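Local atomic coordinates of cystalysin (Treponema denticola, PDB entry 1C7N), a protein that belongs to the class I and II aminotransferase family and binds pyridoxal-5'-phosphate. Residues K188-D191 and I192-S196. Numbering follows the deposited sequence.
Sequences KIKD and IVLKS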
loop_
_atom_site.group_PDB
_atom_site.type_symbol
_atom_site.label_atom_id
_atom_site.label_comp_id
_atom_site.label_asym_id
_atom_site.label_seq_id
_atom_site.Cartn_x
_atom_site.Cartn_y
_atom_site.Cartn_z
ATOM N N LYS A 188 -8.133 -14.004 32.062
ATOM C CA LYS A 188 -9.162 -15.011 31.813
ATOM C C LYS A 188 -9.171 -15.430 30.348
ATOM O O LYS A 188 -9.342 -16.607 30.028
ATOM C CB LYS A 188 -10.548 -14.480 32.181
ATOM C CG LYS A 188 -10.917 -14.567 33.651
ATOM C CD LYS A 188 -12.414 -14.317 33.818
ATOM C CE LYS A 188 -12.878 -14.513 35.249
ATOM N NZ LYS A 188 -14.368 -14.399 35.356
ATOM N N ILE A 189 -9.002 -14.459 29.458
ATOM C CA ILE A 189 -8.988 -14.753 28.033
ATOM C C ILE A 189 -7.717 -15.524 27.694
ATOM O O ILE A 189 -7.751 -16.465 26.903
ATOM C CB ILE A 189 -9.048 -13.463 27.191
ATOM C CG1 ILE A 189 -10.312 -12.676 27.552
ATOM C CG2 ILE A 189 -9.042 -13.815 25.695
ATOM C CD1 ILE A 189 -10.428 -11.340 26.850
ATOM N N LYS A 190 -6.600 -15.129 28.301
ATOM C CA LYS A 190 -5.327 -15.800 28.062
ATOM C C LYS A 190 -5.423 -17.279 28.415
ATOM O O LYS A 190 -4.943 -18.133 27.672
ATOM C CB LYS A 190 -4.209 -15.159 28.888
ATOM C CG LYS A 190 -2.918 -15.977 28.906
ATOM C CD LYS A 190 -1.879 -15.374 29.836
ATOM C CE LYS A 190 -2.363 -15.344 31.282
ATOM N NZ LYS A 190 -2.473 -16.695 31.910
ATOM N N ASP A 191 -6.039 -17.579 29.556
ATOM C CA ASP A 191 -6.187 -18.965 29.985
ATOM C C ASP A 191 -7.023 -19.763 28.995
ATOM O O ASP A 191 -6.672 -20.891 28.644
ATOM C CB ASP A 191 -6.817 -19.042 31.381
ATOM C CG ASP A 191 -5.876 -18.565 32.472
ATOM O OD1 ASP A 191 -4.641 -18.568 32.252
ATOM O OD2 ASP A 191 -6.369 -18.198 33.557
ATOM N N ILE A 192 -8.129 -19.178 28.547
ATOM C CA ILE A 192 -9.000 -19.836 27.585
ATOM C C ILE A 192 -8.237 -20.107 26.284
ATOM O O ILE A 192 -8.373 -21.172 25.679
ATOM C CB ILE A 192 -10.238 -18.959 27.264
ATOM C CG1 ILE A 192 -11.089 -18.777 28.522
ATOM C CG2 ILE A 192 -11.055 -19.591 26.142
ATOM C CD1 ILE A 192 -12.308 -17.906 28.314
ATOM N N VAL A 193 -7.429 -19.141 25.864
ATOM C CA VAL A 193 -6.656 -19.283 24.633
ATOM C C VAL A 193 -5.579 -20.361 24.722
ATOM O O VAL A 193 -5.489 -21.218 23.844
ATOM C CB VAL A 193 -5.987 -17.951 24.234
ATOM C CG1 VAL A 193 -5.043 -18.171 23.052
ATOM C CG2 VAL A 193 -7.059 -16.929 23.864
ATOM N N LEU A 194 -4.763 -20.311 25.771
ATOM C CA LEU A 194 -3.691 -21.287 25.956
ATOM C C LEU A 194 -4.232 -22.698 26.182
ATOM O O LEU A 194 -3.540 -23.686 25.929
ATOM C CB LEU A 194 -2.807 -20.879 27.136
ATOM C CG LEU A 194 -2.089 -19.531 27.022
ATOM C CD1 LEU A 194 -1.265 -19.292 28.276
ATOM C CD2 LEU A 194 -1.204 -19.515 25.781
ATOM N N LYS A 195 -5.472 -22.775 26.655
ATOM C CA LYS A 195 -6.158 -24.036 26.927
ATOM C C LYS A 195 -6.653 -24.709 25.648
ATOM O O LYS A 195 -6.897 -25.919 25.623
ATOM C CB LYS A 195 -7.342 -23.772 27.858
ATOM C CG LYS A 195 -8.449 -24.810 27.806
ATOM C CD LYS A 195 -9.749 -24.257 28.396
ATOM C CE LYS A 195 -10.251 -23.043 27.612
ATOM N NZ LYS A 195 -10.466 -23.331 26.160
ATOM N N SER A 196 -6.806 -23.923 24.590
ATOM C CA SER A 196 -7.285 -24.437 23.311
ATOM C C SER A 196 -6.214 -24.286 22.241
ATOM O O SER A 196 -5.075 -23.935 22.538
ATOM C CB SER A 196 -8.534 -23.677 22.883
ATOM O OG SER A 196 -8.222 -22.317 22.641
#
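Ile189 and Val193, one turn apart on helix 183-195, meet through their CG2 methyls at 4.1 Å, a loose apolar touch on the buried side of the helix. The next pair round the helix sits closer: Lys190 lays its CG 3.8 Å from CD1 of Leu194, so it is the aliphatic root of the lysine, not its ammonium, that packs on the leucine. With CG anti to the backbone N (chi1 168°), the lysine chain then bends at chi3 and chi4, which curls NZ back to Asp191. Lys190 NZ lies 2.9 Å from Asp191 OD1 in a salt bridge between sequence neighbours, reaching the oxygen from above the carboxylate plane.

Beneath the side chains runs the i to i+4 helical pattern: Ile192 N to Lys188 O, Val193 N to Ile189 O, Leu194 N to Lys190 O and Lys195 N to Asp191 O. The third is nearly straight at N-H...O 174°, whereas the last is bent to 135°. The Lys195 chain bends at chi3 and chi4 back along the helix, and its NZ donates to Ile192 O at 3.0 Å, in the carbonyl plane and on a lone pair; the same NZ is hydrogen-bonded to Ser160 OG, its stronger partner, on helix 153-160.

Further out, Leu168 and Phe170 of strand 165-171 back Ile189, while Leu226 of helix 224-227 touches Lys190, Val193 and Leu194. Lys229 NZ takes up Val193 O. The helix is the crossover of the beta-alpha-beta unit between parallel strands 165-171 and 199-203. Its apolar contacts thus reach both a strand and a neighbouring helix, and near the C-terminal end two lysine ammonium groups bond to main-chain carbonyls, where their positive charge would be expected to suit the negative end of the helix dipole.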